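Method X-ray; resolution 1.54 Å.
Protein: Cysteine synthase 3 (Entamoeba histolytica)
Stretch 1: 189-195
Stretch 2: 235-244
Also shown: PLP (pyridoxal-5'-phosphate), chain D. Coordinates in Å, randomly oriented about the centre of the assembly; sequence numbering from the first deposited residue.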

# COMPACT_ATOMS: atom_id res chain seq x y z
N SER B 189 14.15 15.64 0.33
CA SER B 189 13.96 14.47 1.19
C SER B 189 13.86 14.92 2.64
O SER B 189 14.77 15.59 3.15
CB SER B 189 15.12 13.48 0.99
OG SER B 189 15.23 12.57 2.07
N ALA B 190 12.76 14.56 3.30
CA ALA B 190 12.65 14.76 4.74
C ALA B 190 13.49 13.73 5.49
O ALA B 190 13.50 12.54 5.14
CB ALA B 190 11.18 14.68 5.17
N VAL B 191 14.18 14.17 6.55
CA VAL B 191 15.30 13.42 7.14
C VAL B 191 14.88 12.73 8.43
O VAL B 191 14.50 13.38 9.41
CB VAL B 191 16.51 14.34 7.40
CG1 VAL B 191 17.60 13.56 8.15
CG2 VAL B 191 17.03 14.89 6.08
N GLY B 192 14.98 11.40 8.43
CA GLY B 192 14.88 10.61 9.65
C GLY B 192 16.25 10.05 10.00
O GLY B 192 16.96 10.64 10.82
N THR B 193 16.62 8.93 9.36
CA THR B 193 17.97 8.40 9.51
C THR B 193 18.98 9.17 8.68
O THR B 193 20.19 9.08 8.95
CB THR B 193 18.05 6.92 9.12
OG1 THR B 193 17.85 6.77 7.70
CG2 THR B 193 17.01 6.09 9.88
N ALA B 194 18.51 9.88 7.65
CA ALA B 194 19.26 10.60 6.61
C ALA B 194 19.75 9.65 5.53
O ALA B 194 20.41 10.10 4.60
CB ALA B 194 20.44 11.42 7.17
N GLY B 195 19.42 8.35 5.58
CA GLY B 195 19.83 7.45 4.52
C GLY B 195 19.37 7.89 3.14
O GLY B 195 20.12 7.78 2.16
N1 PLP D . 9.26 9.48 6.73
C2 PLP D . 8.95 8.20 7.10
C2A PLP D . 7.51 7.83 7.27
C3 PLP D . 9.96 7.27 7.31
O3 PLP D . 9.63 6.00 7.68
C4 PLP D . 11.29 7.65 7.13
C4A PLP D . 12.40 6.71 7.44
O4A PLP D . 12.15 5.58 7.87
C5 PLP D . 11.59 8.95 6.74
C6 PLP D . 10.56 9.85 6.56
C5A PLP D . 13.01 9.44 6.58
O4P PLP D . 13.78 8.70 5.67
P PLP D . 15.33 8.54 6.03
O1P PLP D . 15.89 9.92 6.34
O2P PLP D . 15.42 7.66 7.25
O3P PLP D . 15.98 7.92 4.85
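Stretch 2, residues 235-244: QGIGAGFVTD

The most unusual feature of this contact is how close two backbones come at G192 and I237, whose CA atoms lie 4.0 Å apart, with G192 CA 3.6 Å from G236 O. Such an approach requires glycine in the first stretch: an ideal CB on G192 would fall 2.6 Å from G236 O, a clash.

Stretch 2 has no regular helix or strand. It passes the loop that follows the strand residues S189 and A190, and the register advances the same way in both stretches, from G192 beside I237 to T193 beside T243. Its course is irregular, with positive phi at G236, G238 and G240. At G236 a side chain would be jammed against the preceding carbonyl and would also meet the cofactor: an ideal CB on G236 would lie 2.6 Å from PLP C2. I237 lies against A190, V191 and G192. I237 CG2 packs 3.7 Å from A190 CB and 3.4 Å from PLP C6, so one methyl serves both an apolar protein contact and the pyridine ring.

V191 turns its side chain away and offers its carbonyl instead. G238 N gives V191 O a weak hydrogen bond of 3.3 Å, and water 1 bridges the same pair. Water 2 donates to V191 O and G192 O and accepts from A239 N.

The chain then swings out through G240, F241 and V242 and returns at T243. Here threonine suits its place through its hydroxyl: T243 OG1 donates a 2.7 Å hydrogen bond to T193 O. T243 CG2 lies 3.6 Å from G192 O. T193 itself points away from stretch 2; T193 OG1 donates to PLP O2P at 2.6 Å and accepts from G195 N at 3.1 Å. The backbone amides G192 N and A194 N both bind PLP O1P, at 2.7 and 2.9 Å, so the loop that supports stretch 2 also cradles the phosphate.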

# COMPACT_ATOMS: atom_id res chain seq x y z
N GLN B 235 5.69 12.58 12.16
CA GLN B 235 6.16 11.24 12.40
C GLN B 235 7.07 10.77 11.28
O GLN B 235 6.81 11.02 10.10
CB GLN B 235 4.98 10.29 12.57
CG GLN B 235 4.19 10.60 13.82
CD GLN B 235 3.05 9.64 14.04
OE1 GLN B 235 3.13 8.47 13.68
NE2 GLN B 235 1.97 10.14 14.64
N GLY B 236 8.15 10.09 11.66
CA GLY B 236 9.11 9.54 10.74
C GLY B 236 10.37 10.36 10.57
O GLY B 236 11.39 9.83 10.12
N ILE B 237 10.33 11.64 10.93
CA ILE B 237 11.49 12.50 10.80
C ILE B 237 11.74 13.20 12.13
O ILE B 237 11.10 12.91 13.14
CB ILE B 237 11.33 13.51 9.64
CG1 ILE B 237 10.18 14.49 9.90
CG2 ILE B 237 11.14 12.75 8.33
CD1 ILE B 237 10.16 15.65 8.90
N GLY B 238 12.72 14.10 12.13
CA GLY B 238 13.03 14.85 13.32
C GLY B 238 13.46 13.98 14.49
O GLY B 238 12.85 14.00 15.56
N ALA B 239 14.53 13.21 14.28
CA ALA B 239 15.02 12.30 15.32
C ALA B 239 15.58 13.02 16.54
O ALA B 239 15.73 12.39 17.60
CB ALA B 239 16.09 11.38 14.75
N GLY B 240 15.87 14.32 16.44
CA GLY B 240 16.33 15.09 17.58
C GLY B 240 17.83 15.10 17.77
O GLY B 240 18.30 15.62 18.78
N PHE B 241 18.57 14.54 16.82
CA PHE B 241 20.03 14.54 16.84
C PHE B 241 20.50 14.47 15.40
O PHE B 241 19.74 14.09 14.51
CB PHE B 241 20.60 13.37 17.68
CG PHE B 241 20.17 12.01 17.20
CD1 PHE B 241 18.97 11.46 17.62
CD2 PHE B 241 20.94 11.29 16.30
CE1 PHE B 241 18.56 10.22 17.18
CE2 PHE B 241 20.52 10.03 15.85
CZ PHE B 241 19.33 9.51 16.29
N VAL B 242 21.75 14.85 15.18
CA VAL B 242 22.34 14.72 13.85
C VAL B 242 22.86 13.29 13.73
O VAL B 242 23.69 12.85 14.53
CB VAL B 242 23.47 15.74 13.63
CG1 VAL B 242 24.03 15.61 12.24
CG2 VAL B 242 22.95 17.14 13.86
N THR B 243 22.34 12.54 12.76
CA THR B 243 22.63 11.11 12.70
C THR B 243 24.01 10.85 12.13
O THR B 243 24.61 11.68 11.43
CB THR B 243 21.58 10.39 11.85
OG1 THR B 243 21.72 10.76 10.48
CG2 THR B 243 20.18 10.72 12.34
N ASP B 244 24.53 9.65 12.42
CA ASP B 244 25.85 9.26 11.93
C ASP B 244 25.89 9.21 10.40
O ASP B 244 26.95 9.42 9.80
CB ASP B 244 26.26 7.91 12.51
CG ASP B 244 26.73 8.00 13.95
OD1 ASP B 244 27.05 9.11 14.41
OD2 ASP B 244 26.79 6.95 14.62
O HOH W 1 14.24 15.86 10.40
O HOH W 2 16.10 13.10 11.82